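DNA ligase (Aquifex aeolicus, PDB 3QWU) is a putative ATP-dependent nucleic acid ligase that binds adenosine and calcium and probably seals strand ends through an adenylated enzyme intermediate. Local coordinates at residues F49-Y54 / Y96-G101; E137-E142 / I317-L322; T109-D114 / E150-F155; E321-T326 / L346-V351. All coordinates share one frame; numbering follows the deposited sequence.

Contact 1: residues F49-Y54 / Y96-G101; sequences FIIWGY and YALSRG. With ADN (adenosine), chain C.
As modelled, the Y54 ring and the R100 guanidinium are turned 79° apart, with Y54 CD1 3.9 Å above one face of the guanidinium, offset toward its rim; the far end of the arginine is doubtful, because NH1, at the edge of the tyrosine ring, is placed too close to the Y54 carbonyl. Both residues belong to the adenosine pocket of the nucleotidyltransferase domain, whose RNA ligase family falls in the ATP-grasp clan. Adenosine O3' also lies over a guanidinium face, 3.7 Å from R100 NE, and meets the Y54 ring obliquely. Y54 CG stands anti to the backbone N (chi1 -164°), which carries the ring toward the nucleoside. There the phenol is hydrogen-bonded to D158 OD2, a bond that ties down the hydroxyl end of the ring, which packs against N85. With Y54 cut back to alanine, D158 would probably lose this hydrogen-bond mate and a gap open beside the ribose. Farther along, where strand 50-51 faces strand 94-98, the contact is purely apolar: I51 CG2 meets L98 CD1 at 4.0 Å. At the pocket end, Y54 OH comes within 3.5 Å of adenosine C2.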
loop_
_atom_site.group_PDB
_atom_site.type_symbol
_atom_site.label_atom_id
_atom_site.label_comp_id
_atom_site.label_asym_id
_atom_site.label_seq_id
_atom_site.Cartn_x
_atom_site.Cartn_y
_atom_site.Cartn_z
ATOM N N PHE A 49 38.929 9.928 -9.157
ATOM C CA PHE A 49 38.470 8.580 -8.843
ATOM C C PHE A 49 36.955 8.417 -8.806
ATOM O O PHE A 49 36.225 9.399 -8.706
ATOM C CB PHE A 49 39.025 8.110 -7.495
ATOM C CG PHE A 49 38.855 9.094 -6.397
ATOM C CD1 PHE A 49 39.898 9.979 -6.071
ATOM C CD2 PHE A 49 37.655 9.144 -5.674
ATOM C CE1 PHE A 49 39.747 10.896 -5.046
ATOM C CE2 PHE A 49 37.481 10.059 -4.641
ATOM C CZ PHE A 49 38.516 10.936 -4.307
ATOM N N ILE A 50 36.518 7.157 -8.895
ATOM C CA ILE A 50 35.135 6.799 -8.698
ATOM C C ILE A 50 34.904 6.147 -7.292
ATOM O O ILE A 50 35.716 5.340 -6.800
ATOM C CB ILE A 50 34.607 5.893 -9.811
ATOM C CG1 ILE A 50 34.707 6.634 -11.152
ATOM C CG2 ILE A 50 33.144 5.468 -9.481
ATOM C CD1 ILE A 50 34.612 5.733 -12.377
ATOM N N ILE A 51 33.827 6.576 -6.645
ATOM C CA ILE A 51 33.409 5.978 -5.396
ATOM C C ILE A 51 32.174 5.240 -5.797
ATOM O O ILE A 51 31.153 5.856 -6.121
ATOM C CB ILE A 51 33.108 7.002 -4.283
ATOM C CG1 ILE A 51 34.256 8.013 -4.128
ATOM C CG2 ILE A 51 32.858 6.253 -2.974
ATOM C CD1 ILE A 51 35.494 7.452 -3.410
ATOM N N TRP A 52 32.278 3.916 -5.838
ATOM C CA TRP A 52 31.146 3.113 -6.263
ATOM C C TRP A 52 30.089 3.173 -5.176
ATOM O O TRP A 52 30.415 3.331 -3.998
ATOM C CB TRP A 52 31.551 1.673 -6.611
ATOM C CG TRP A 52 32.203 1.598 -7.965
ATOM C CD1 TRP A 52 33.529 1.833 -8.265
ATOM C CD2 TRP A 52 31.570 1.291 -9.206
ATOM N NE1 TRP A 52 33.746 1.682 -9.612
ATOM C CE2 TRP A 52 32.558 1.352 -10.211
ATOM C CE3 TRP A 52 30.269 0.962 -9.570
ATOM C CZ2 TRP A 52 32.270 1.091 -11.550
ATOM C CZ3 TRP A 52 29.986 0.706 -10.896
ATOM C CH2 TRP A 52 30.970 0.771 -11.865
ATOM N N GLY A 53 28.841 3.148 -5.634
ATOM C CA GLY A 53 27.657 3.092 -4.794
ATOM C C GLY A 53 27.628 1.819 -3.966
ATOM O O GLY A 53 28.201 0.830 -4.365
ATOM N N TYR A 54 27.000 1.872 -2.789
ATOM C CA TYR A 54 26.883 0.675 -1.943
ATOM C C TYR A 54 25.801 -0.133 -2.573
ATOM O O TYR A 54 24.760 0.415 -2.881
ATOM C CB TYR A 54 26.526 0.991 -0.487
ATOM C CG TYR A 54 26.795 -0.175 0.405
ATOM C CD1 TYR A 54 25.777 -1.019 0.805
ATOM C CD2 TYR A 54 28.047 -0.428 0.849
ATOM C CE1 TYR A 54 26.017 -2.112 1.636
ATOM C CE2 TYR A 54 28.300 -1.496 1.704
ATOM C CZ TYR A 54 27.284 -2.344 2.063
ATOM O OH TYR A 54 27.553 -3.373 2.890
ATOM N N TYR A 96 35.586 13.273 3.352
ATOM C CA TYR A 96 34.200 13.530 2.987
ATOM C C TYR A 96 33.370 12.289 3.199
ATOM O O TYR A 96 33.885 11.141 3.211
ATOM C CB TYR A 96 34.071 13.980 1.540
ATOM C CG TYR A 96 34.938 15.166 1.179
ATOM C CD1 TYR A 96 34.461 16.491 1.294
ATOM C CD2 TYR A 96 36.235 14.978 0.717
ATOM C CE1 TYR A 96 35.259 17.576 0.956
ATOM C CE2 TYR A 96 37.037 16.064 0.378
ATOM C CZ TYR A 96 36.547 17.353 0.500
ATOM O OH TYR A 96 37.372 18.390 0.151
ATOM N N ALA A 97 32.075 12.529 3.344
ATOM C CA ALA A 97 31.118 11.443 3.644
ATOM C C ALA A 97 29.987 11.538 2.651
ATOM O O ALA A 97 29.427 12.623 2.467
ATOM C CB ALA A 97 30.600 11.560 5.118
ATOM N N LEU A 98 29.698 10.427 1.989
ATOM C CA LEU A 98 28.615 10.361 1.008
ATOM C C LEU A 98 27.402 9.638 1.588
ATOM O O LEU A 98 27.569 8.574 2.194
ATOM C CB LEU A 98 29.034 9.591 -0.245
ATOM C CG LEU A 98 30.147 10.129 -1.131
ATOM C CD1 LEU A 98 30.280 9.226 -2.345
ATOM C CD2 LEU A 98 29.928 11.595 -1.584
ATOM N N SER A 99 26.211 10.209 1.384
ATOM C CA SER A 99 24.917 9.527 1.595
ATOM C C SER A 99 24.713 8.387 0.596
ATOM O O SER A 99 25.398 8.290 -0.415
ATOM C CB SER A 99 23.768 10.500 1.374
ATOM O OG SER A 99 23.604 10.753 -0.023
ATOM N N ARG A 100 23.725 7.559 0.837
ATOM C CA ARG A 100 23.516 6.419 -0.019
ATOM C C ARG A 100 23.252 6.908 -1.403
ATOM O O ARG A 100 23.670 6.249 -2.380
ATOM C CB ARG A 100 22.342 5.573 0.468
ATOM C CG ARG A 100 22.133 4.320 -0.344
ATOM C CD ARG A 100 23.046 3.111 -0.028
ATOM N NE ARG A 100 22.158 1.933 0.044
ATOM C CZ ARG A 100 22.190 0.837 -0.717
ATOM N NH1 ARG A 100 23.118 0.651 -1.623
ATOM N NH2 ARG A 100 21.278 -0.114 -0.543
ATOM N N GLY A 101 22.549 8.053 -1.485
ATOM C CA GLY A 101 22.186 8.651 -2.756
ATOM C C GLY A 101 23.365 9.231 -3.505
ATOM O O GLY A 101 23.265 9.509 -4.694
HETATM O "O5'" ADN C . 20.824 -2.356 2.577
HETATM C "C5'" ADN C . 21.166 -2.678 3.926
HETATM C "C4'" ADN C . 21.588 -1.411 4.661
HETATM O "O4'" ADN C . 21.757 -1.653 6.091
HETATM C "C3'" ADN C . 22.935 -0.915 4.155
HETATM O "O3'" ADN C . 22.870 -0.011 3.055
HETATM C "C2'" ADN C . 23.582 -0.289 5.386
HETATM O "O2'" ADN C . 23.465 1.123 5.357
HETATM C "C1'" ADN C . 22.841 -0.847 6.599
HETATM N N9 ADN C . 23.669 -1.698 7.469
HETATM C C8 ADN C . 23.605 -1.675 8.820
HETATM N N7 ADN C . 24.462 -2.557 9.389
HETATM C C5 ADN C . 25.067 -3.182 8.345
HETATM C C6 ADN C . 26.055 -4.259 8.237
HETATM N N6 ADN C . 26.541 -4.789 9.395
HETATM N N1 ADN C . 26.481 -4.630 6.990
HETATM C C2 ADN C . 25.949 -4.063 5.869
HETATM N N3 ADN C . 25.001 -3.083 5.903
HETATM C C4 ADN C . 24.555 -2.613 7.089
#

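Contact 2: residues E137-E142 / I317-L322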
loop_
_atom_site.group_PDB
_atom_site.type_symbol
_atom_site.label_atom_id
_atom_site.label_comp_id
_atom_site.label_asym_id
_atom_site.label_seq_id
_atom_site.Cartn_x
_atom_site.Cartn_y
_atom_site.Cartn_z
ATOM N N GLU A 137 19.963 11.909 17.643
ATOM C CA GLU A 137 20.085 13.249 17.121
ATOM C C GLU A 137 20.765 13.304 15.737
ATOM O O GLU A 137 21.801 13.932 15.573
ATOM C CB GLU A 137 20.830 14.088 18.149
ATOM C CG GLU A 137 20.148 14.088 19.486
ATOM C CD GLU A 137 20.973 14.765 20.560
ATOM O OE1 GLU A 137 21.955 15.484 20.258
ATOM O OE2 GLU A 137 20.640 14.569 21.729
ATOM N N ASN A 138 20.158 12.651 14.757
ATOM C CA ASN A 138 20.568 12.728 13.384
ATOM C C ASN A 138 19.431 13.277 12.528
ATOM O O ASN A 138 18.314 13.301 12.958
ATOM C CB ASN A 138 21.057 11.368 12.868
ATOM C CG ASN A 138 19.938 10.466 12.397
ATOM O OD1 ASN A 138 19.496 10.536 11.250
ATOM N ND2 ASN A 138 19.484 9.597 13.283
ATOM N N PRO A 139 19.733 13.754 11.310
ATOM C CA PRO A 139 18.699 14.476 10.586
ATOM C C PRO A 139 17.982 13.635 9.589
ATOM O O PRO A 139 17.122 14.137 8.924
ATOM C CB PRO A 139 19.486 15.568 9.854
ATOM C CG PRO A 139 20.933 15.002 9.763
ATOM C CD PRO A 139 20.997 13.749 10.567
ATOM N N TYR A 140 18.301 12.359 9.488
ATOM C CA TYR A 140 17.671 11.518 8.472
ATOM C C TYR A 140 16.578 10.543 8.982
ATOM O O TYR A 140 15.680 10.196 8.249
ATOM C CB TYR A 140 18.754 10.714 7.781
ATOM C CG TYR A 140 19.675 11.553 6.955
ATOM C CD1 TYR A 140 19.223 12.174 5.831
ATOM C CD2 TYR A 140 21.002 11.749 7.332
ATOM C CE1 TYR A 140 20.071 12.930 5.060
ATOM C CE2 TYR A 140 21.849 12.504 6.592
ATOM C CZ TYR A 140 21.383 13.106 5.440
ATOM O OH TYR A 140 22.213 13.867 4.666
ATOM N N ILE A 141 16.677 10.127 10.233
ATOM C CA ILE A 141 15.974 8.975 10.763
ATOM C C ILE A 141 15.588 9.338 12.201
ATOM O O ILE A 141 16.438 9.710 13.017
ATOM C CB ILE A 141 16.953 7.752 10.733
ATOM C CG1 ILE A 141 17.255 7.360 9.276
ATOM C CG2 ILE A 141 16.428 6.543 11.484
ATOM C CD1 ILE A 141 16.024 6.954 8.474
ATOM N N GLU A 142 14.297 9.312 12.480
ATOM C CA GLU A 142 13.736 9.563 13.793
ATOM C C GLU A 142 14.224 8.512 14.784
ATOM O O GLU A 142 14.619 8.808 15.901
ATOM C CB GLU A 142 12.227 9.458 13.615
ATOM C CG GLU A 142 11.379 9.529 14.850
ATOM C CD GLU A 142 9.965 9.049 14.545
ATOM O OE1 GLU A 142 9.639 8.964 13.323
ATOM O OE2 GLU A 142 9.217 8.747 15.514
ATOM N N ILE A 317 23.303 25.021 7.707
ATOM C CA ILE A 317 22.546 25.698 6.648
ATOM C C ILE A 317 22.589 24.836 5.393
ATOM O O ILE A 317 21.557 24.608 4.784
ATOM C CB ILE A 317 23.050 27.141 6.336
ATOM C CG1 ILE A 317 22.656 28.102 7.477
ATOM C CG2 ILE A 317 22.489 27.682 4.975
ATOM C CD1 ILE A 317 21.188 28.573 7.471
ATOM N N ALA A 318 23.773 24.325 5.041
ATOM C CA ALA A 318 23.917 23.448 3.876
ATOM C C ALA A 318 23.049 22.193 4.016
ATOM O O ALA A 318 22.474 21.706 3.010
ATOM C CB ALA A 318 25.373 23.068 3.649
ATOM N N LEU A 319 22.924 21.674 5.245
ATOM C CA LEU A 319 22.069 20.509 5.450
ATOM C C LEU A 319 20.588 20.827 5.178
ATOM O O LEU A 319 19.949 20.060 4.483
ATOM C CB LEU A 319 22.231 19.880 6.837
ATOM C CG LEU A 319 21.171 18.770 7.003
ATOM C CD1 LEU A 319 21.647 17.469 6.309
ATOM C CD2 LEU A 319 20.814 18.539 8.427
ATOM N N LEU A 320 20.050 21.911 5.747
ATOM C CA LEU A 320 18.680 22.376 5.418
ATOM C C LEU A 320 18.459 22.465 3.933
ATOM O O LEU A 320 17.428 22.009 3.425
ATOM C CB LEU A 320 18.356 23.764 5.998
ATOM C CG LEU A 320 18.241 23.823 7.526
ATOM C CD1 LEU A 320 18.098 25.242 7.994
ATOM C CD2 LEU A 320 17.105 22.969 8.081
ATOM N N GLU A 321 19.409 23.086 3.236
ATOM C CA GLU A 321 19.261 23.287 1.790
ATOM C C GLU A 321 19.308 21.928 1.060
ATOM O O GLU A 321 18.531 21.689 0.114
ATOM C CB GLU A 321 20.284 24.313 1.260
ATOM C CG GLU A 321 20.020 25.756 1.828
ATOM C CD GLU A 321 20.970 26.862 1.313
ATOM O OE1 GLU A 321 22.092 26.559 0.832
ATOM O OE2 GLU A 321 20.591 28.056 1.419
ATOM N N LEU A 322 20.162 21.011 1.517
ATOM C CA LEU A 322 20.120 19.661 0.940
ATOM C C LEU A 322 18.730 18.996 1.115
ATOM O O LEU A 322 18.141 18.486 0.155
ATOM C CB LEU A 322 21.229 18.758 1.489
ATOM C CG LEU A 322 21.177 17.372 0.833
ATOM C CD1 LEU A 322 21.278 17.546 -0.717
ATOM C CD2 LEU A 322 22.205 16.368 1.399
#
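L319 meets the loop first, and its two methyls divide the work between P139 and Y140. CD2 rests 3.6 Å from P139 CB and 3.8 Å from P139 CG, an apolar contact with one side of the proline ring, whereas CD1 approaches the end of the tyrosine, 4.0 Å from Y140 OH. In L319, CG is anti to the backbone N (chi1 173°), which sends the branch toward the loop. The ring of Y140 is met obliquely. Helix 313-325 belongs to the C-terminal region, of the OB clan, while 137-142 connects strands 127-134 and 153-161 of the RNA ligase family region, so L319 packs one part of the protein against the other. The loop is shaped by an Asx turn, in which N138 OD1 accepts from Y140 N at 2.8 Å, with the donor tilted 33° from the carbonyl plane; a weaker bond comes from I141 N. Nearly one helical turn after L319, L322 brings CD2 to 4.1 Å from Y140 OH, the two side chains crossing at about a right angle. That hydroxyl is buried by the two leucines and has no polar partner in the model.

Contact 3: residues T109-D114 / E150-F155; sequences TDRLPD and EDVQLF
Charge pairing dominates the meeting of R111 with D151. The guanidinium grips the carboxylate end-on with two nitrogens: NH1 gives to D151 OD2 at 2.7 Å and NH2 gives to D151 OD1 at 3.0 Å, both bonds nearly straight. Both oxygens use their syn lone pairs, and the two planes are only 11° apart, so the bidentate salt bridge is nearly flat. Within the helix, R111 NE makes a further salt bridge to D114 OD2 at 3.1 Å, on that oxygen's anti lone pair and tilted 21° from the guanidinium plane. The arginine can serve both acids because its chain is bent at chi2 and chi3, which brings NE to D114 while NH1 and NH2 face D151. Two carboxylates about one positive charge would probably stabilise its charged form. As for hydrogen bonding beyond these pairs, R111 NH2 also gives to K309 O, and D114 OD2 is bonded to Y343 OH. Van der Waals contact is slight: V152 CG2 stands 4.4 Å from R111 NH2, approaching obliquely. A methionine in place of R111 would probably leave D151 and D114 without their shared counter-charge and K309 O without this donor. R111, D114 and D151 together form a salt-bridge network that ties helix 106-115 to the lead-in of edge strand 153-161 in the antiparallel sheet of the adenylation domain.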
loop_
_atom_site.group_PDB
_atom_site.type_symbol
_atom_site.label_atom_id
_atom_site.label_comp_id
_atom_site.label_asym_id
_atom_site.label_seq_id
_atom_site.Cartn_x
_atom_site.Cartn_y
_atom_site.Cartn_z
ATOM N N THR A 109 29.815 14.774 7.037
ATOM C CA THR A 109 31.147 15.352 6.751
ATOM C C THR A 109 31.641 16.326 7.841
ATOM O O THR A 109 32.805 16.297 8.197
ATOM C CB THR A 109 31.190 16.113 5.409
ATOM O OG1 THR A 109 30.798 15.237 4.381
ATOM C CG2 THR A 109 32.615 16.661 5.126
ATOM N N ASP A 110 30.763 17.198 8.334
ATOM C CA ASP A 110 31.099 18.107 9.446
ATOM C C ASP A 110 31.529 17.330 10.702
ATOM O O ASP A 110 32.456 17.690 11.416
ATOM C CB ASP A 110 29.853 18.950 9.768
ATOM C CG ASP A 110 30.036 19.853 10.976
ATOM O OD1 ASP A 110 30.121 19.320 12.095
ATOM O OD2 ASP A 110 30.085 21.088 10.812
ATOM N N ARG A 111 30.844 16.261 10.983
ATOM C CA ARG A 111 31.086 15.567 12.233
ATOM C C ARG A 111 32.100 14.404 12.189
ATOM O O ARG A 111 32.344 13.802 13.220
ATOM C CB ARG A 111 29.763 15.082 12.790
ATOM C CG ARG A 111 28.768 16.181 13.085
ATOM C CD ARG A 111 29.237 17.097 14.183
ATOM N NE ARG A 111 29.575 16.334 15.381
ATOM C CZ ARG A 111 28.692 15.864 16.248
ATOM N NH1 ARG A 111 29.105 15.159 17.268
ATOM N NH2 ARG A 111 27.402 16.094 16.090
ATOM N N LEU A 112 32.717 14.120 11.028
ATOM C CA LEU A 112 33.734 13.062 10.905
ATOM C C LEU A 112 34.764 13.031 12.043
ATOM O O LEU A 112 35.035 11.975 12.614
ATOM C CB LEU A 112 34.445 13.173 9.554
ATOM C CG LEU A 112 33.629 12.706 8.337
ATOM C CD1 LEU A 112 34.482 12.720 7.013
ATOM C CD2 LEU A 112 33.029 11.318 8.578
ATOM N N PRO A 113 35.322 14.191 12.407
ATOM C CA PRO A 113 36.334 14.177 13.487
ATOM C C PRO A 113 35.838 13.768 14.870
ATOM O O PRO A 113 36.571 13.199 15.667
ATOM C CB PRO A 113 36.867 15.622 13.490
ATOM C CG PRO A 113 36.521 16.165 12.046
ATOM C CD PRO A 113 35.196 15.514 11.767
ATOM N N ASP A 114 34.582 14.004 15.151
ATOM C CA ASP A 114 33.973 13.434 16.329
ATOM C C ASP A 114 33.558 11.988 16.185
ATOM O O ASP A 114 33.425 11.288 17.195
ATOM C CB ASP A 114 32.766 14.258 16.695
ATOM C CG ASP A 114 33.134 15.663 17.035
ATOM O OD1 ASP A 114 34.177 15.820 17.699
ATOM O OD2 ASP A 114 32.416 16.592 16.641
ATOM N N GLU A 150 22.639 9.391 22.809
ATOM C CA GLU A 150 22.650 10.761 22.341
ATOM C C GLU A 150 23.599 11.017 21.196
ATOM O O GLU A 150 24.447 10.204 20.861
ATOM C CB GLU A 150 22.950 11.747 23.511
ATOM C CG GLU A 150 24.413 11.845 23.951
ATOM C CD GLU A 150 24.725 11.019 25.207
ATOM O OE1 GLU A 150 24.000 11.176 26.226
ATOM O OE2 GLU A 150 25.693 10.223 25.184
ATOM N N ASP A 151 23.433 12.185 20.592
ATOM C CA ASP A 151 24.248 12.605 19.453
ATOM C C ASP A 151 24.157 11.498 18.398
ATOM O O ASP A 151 23.058 11.032 18.114
ATOM C CB ASP A 151 25.691 12.888 19.919
ATOM C CG ASP A 151 26.474 13.760 18.947
ATOM O OD1 ASP A 151 25.873 14.445 18.075
ATOM O OD2 ASP A 151 27.711 13.788 19.079
ATOM N N VAL A 152 25.296 11.086 17.836
ATOM C CA VAL A 152 25.363 10.050 16.826
ATOM C C VAL A 152 26.699 9.371 16.978
ATOM O O VAL A 152 27.643 9.926 17.564
ATOM C CB VAL A 152 25.319 10.632 15.408
ATOM C CG1 VAL A 152 23.925 10.857 14.993
ATOM C CG2 VAL A 152 26.092 11.930 15.373
ATOM N N GLN A 153 26.775 8.171 16.399
ATOM C CA GLN A 153 27.921 7.283 16.510
ATOM C C GLN A 153 27.983 6.578 15.177
ATOM O O GLN A 153 26.985 6.513 14.464
ATOM C CB GLN A 153 27.734 6.262 17.630
ATOM C CG GLN A 153 28.129 6.780 19.018
ATOM C CD GLN A 153 27.944 5.710 20.107
ATOM O OE1 GLN A 153 28.215 4.533 19.869
ATOM N NE2 GLN A 153 27.441 6.117 21.291
ATOM N N LEU A 154 29.155 6.055 14.868
ATOM C CA LEU A 154 29.414 5.526 13.580
ATOM C C LEU A 154 29.920 4.111 13.775
ATOM O O LEU A 154 30.642 3.849 14.688
ATOM C CB LEU A 154 30.389 6.434 12.883
ATOM C CG LEU A 154 30.969 5.997 11.571
ATOM C CD1 LEU A 154 31.369 7.233 10.792
ATOM C CD2 LEU A 154 32.128 5.096 11.897
ATOM N N PHE A 155 29.479 3.206 12.928
ATOM C CA PHE A 155 29.852 1.832 12.996
ATOM C C PHE A 155 30.240 1.302 11.627
ATOM O O PHE A 155 29.375 1.137 10.771
ATOM C CB PHE A 155 28.670 1.045 13.549
ATOM C CG PHE A 155 28.258 1.458 14.964
ATOM C CD1 PHE A 155 28.899 0.959 16.061
ATOM C CD2 PHE A 155 27.240 2.343 15.173
ATOM C CE1 PHE A 155 28.516 1.354 17.396
ATOM C CE2 PHE A 155 26.862 2.715 16.492
ATOM C CZ PHE A 155 27.544 2.234 17.575
#

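Contact 4: residues E321-T326 / L346-V351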
loop_
_atom_site.group_PDB
_atom_site.type_symbol
_atom_site.label_atom_id
_atom_site.label_comp_id
_atom_site.label_asym_id
_atom_site.label_seq_id
_atom_site.Cartn_x
_atom_site.Cartn_y
_atom_site.Cartn_z
ATOM N N GLU A 321 19.409 23.086 3.236
ATOM C CA GLU A 321 19.261 23.287 1.790
ATOM C C GLU A 321 19.308 21.928 1.060
ATOM O O GLU A 321 18.531 21.689 0.114
ATOM C CB GLU A 321 20.284 24.313 1.260
ATOM C CG GLU A 321 20.020 25.756 1.828
ATOM C CD GLU A 321 20.970 26.862 1.313
ATOM O OE1 GLU A 321 22.092 26.559 0.832
ATOM O OE2 GLU A 321 20.591 28.056 1.419
ATOM N N LEU A 322 20.162 21.011 1.517
ATOM C CA LEU A 322 20.120 19.661 0.940
ATOM C C LEU A 322 18.730 18.996 1.115
ATOM O O LEU A 322 18.141 18.486 0.155
ATOM C CB LEU A 322 21.229 18.758 1.489
ATOM C CG LEU A 322 21.177 17.372 0.833
ATOM C CD1 LEU A 322 21.278 17.546 -0.717
ATOM C CD2 LEU A 322 22.205 16.368 1.399
ATOM N N LEU A 323 18.192 19.030 2.318
ATOM C CA LEU A 323 16.947 18.337 2.579
ATOM C C LEU A 323 15.733 18.936 1.817
ATOM O O LEU A 323 14.858 18.211 1.403
ATOM C CB LEU A 323 16.705 18.220 4.089
ATOM C CG LEU A 323 17.206 16.915 4.750
ATOM C CD1 LEU A 323 18.548 16.525 4.296
ATOM C CD2 LEU A 323 17.208 17.035 6.268
ATOM N N SER A 324 15.687 20.241 1.618
ATOM C CA SER A 324 14.640 20.841 0.766
ATOM C C SER A 324 14.640 20.288 -0.671
ATOM O O SER A 324 13.579 20.099 -1.251
ATOM C CB SER A 324 14.778 22.364 0.727
ATOM O OG SER A 324 14.777 22.885 2.044
ATOM N N LYS A 325 15.813 20.010 -1.233
ATOM C CA LYS A 325 15.892 19.539 -2.617
ATOM C C LYS A 325 15.425 18.093 -2.841
ATOM O O LYS A 325 15.038 17.752 -3.947
ATOM C CB LYS A 325 17.306 19.695 -3.179
ATOM C CG LYS A 325 17.612 21.068 -3.788
ATOM C CD LYS A 325 18.548 21.913 -2.918
ATOM C CE LYS A 325 19.561 22.781 -3.712
ATOM N NZ LYS A 325 20.721 23.120 -2.831
ATOM N N THR A 326 15.460 17.234 -1.823
ATOM C CA THR A 326 14.977 15.844 -2.003
ATOM C C THR A 326 13.458 15.822 -1.774
ATOM O O THR A 326 12.649 16.057 -2.696
ATOM C CB THR A 326 15.733 14.825 -1.089
ATOM O OG1 THR A 326 15.068 14.701 0.180
ATOM C CG2 THR A 326 17.228 15.248 -0.906
ATOM N N LEU A 346 21.036 22.350 15.696
ATOM C CA LEU A 346 19.951 22.515 14.720
ATOM C C LEU A 346 18.737 21.682 15.106
ATOM O O LEU A 346 18.858 20.498 15.449
ATOM C CB LEU A 346 20.379 22.121 13.325
ATOM C CG LEU A 346 19.312 22.265 12.234
ATOM C CD1 LEU A 346 18.930 23.733 11.991
ATOM C CD2 LEU A 346 19.855 21.633 10.984
ATOM N N GLU A 347 17.569 22.312 15.050
ATOM C CA GLU A 347 16.301 21.602 15.201
ATOM C C GLU A 347 15.462 21.971 14.020
ATOM O O GLU A 347 15.378 23.137 13.685
ATOM C CB GLU A 347 15.534 22.036 16.464
ATOM C CG GLU A 347 16.168 21.688 17.796
ATOM C CD GLU A 347 15.226 21.939 18.972
ATOM O OE1 GLU A 347 13.991 22.028 18.781
ATOM O OE2 GLU A 347 15.739 22.037 20.109
ATOM N N PHE A 348 14.804 21.004 13.400
ATOM C CA PHE A 348 13.963 21.336 12.262
ATOM C C PHE A 348 12.820 20.358 12.083
ATOM O O PHE A 348 12.854 19.232 12.590
ATOM C CB PHE A 348 14.803 21.471 10.973
ATOM C CG PHE A 348 15.335 20.175 10.452
ATOM C CD1 PHE A 348 16.573 19.698 10.860
ATOM C CD2 PHE A 348 14.610 19.431 9.505
ATOM C CE1 PHE A 348 17.077 18.476 10.362
ATOM C CE2 PHE A 348 15.109 18.221 9.005
ATOM C CZ PHE A 348 16.321 17.731 9.442
ATOM N N ASP A 349 11.815 20.821 11.342
ATOM C CA ASP A 349 10.634 20.062 11.088
ATOM C C ASP A 349 10.570 19.562 9.636
ATOM O O ASP A 349 10.902 20.306 8.705
ATOM C CB ASP A 349 9.428 20.940 11.415
ATOM C CG ASP A 349 9.275 21.205 12.932
ATOM O OD1 ASP A 349 9.894 20.483 13.775
ATOM O OD2 ASP A 349 8.483 22.119 13.289
ATOM N N LYS A 350 10.202 18.291 9.451
ATOM C CA LYS A 350 9.686 17.825 8.166
ATOM C C LYS A 350 8.149 17.832 8.331
ATOM O O LYS A 350 7.599 17.086 9.148
ATOM C CB LYS A 350 10.220 16.420 7.773
ATOM C CG LYS A 350 11.738 16.360 7.429
ATOM C CD LYS A 350 12.332 14.910 7.307
ATOM C CE LYS A 350 13.862 14.916 7.694
ATOM N NZ LYS A 350 14.682 13.788 7.172
ATOM N N VAL A 351 7.490 18.739 7.618
ATOM C CA VAL A 351 6.037 18.891 7.611
ATOM C C VAL A 351 5.515 18.108 6.416
ATOM O O VAL A 351 5.891 18.426 5.284
ATOM C CB VAL A 351 5.608 20.410 7.424
ATOM C CG1 VAL A 351 4.082 20.562 7.302
ATOM C CG2 VAL A 351 6.178 21.324 8.565
#
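The backbones approach closest between L323, in the last turns of helix 313-325, and K350 on strand 343-352, whose CA atoms stand 9.2 Å apart; at that spacing the side chains alone make the contact. Near this end of the segment K325 N is only weakly bonded, to E321 O and to L322 O. L323 points toward the strand and does nearly all of the touching with one methyl, CD2, which lies 3.4 Å from F348 CZ and 3.6 Å from F348 CE2. It comes to the ring obliquely, the two side chains crossing at about a right angle. F348 CG sits between the backbone N and the carbonyl carbon (chi1 71°), a crowded position that turns the ring toward the helix. The same leucine methyl also reaches the aliphatic part of K350, 4.2 Å from CE, while the lysine's NZ is hydrogen-bonded to P139 O. Strand 343-352 is the middle one of three antiparallel strands, in a region of the OB clan. F306 on strand 303-310 meets the F348 ring, planes about 15° apart, V332 on strand 330-340 touches it too, and helix 313-325 adds L320 alongside L323.

Contacts 1, 3 and 4 are buried and contact 2 partly so; none is a surface contact. Contacts 2 and 4 both use helix 313-325, share E321 and L322, and have centres 6 Å apart; both are apolar across their segments, and they meet through P139, which lies against L323 and F348 of contact 4. Contacts 1 and 3 reach the same antiparallel sheet from its two outermost strands, 94-98 and 153-161, and touch where A97 N meets T109 OG1. Contact 3 differs in being ionic, and it touches contact 2 at E137 and D151. Contact 1 alone of the four touches adenosine, joining apolar packing between strands to two residues that line the nucleoside pocket.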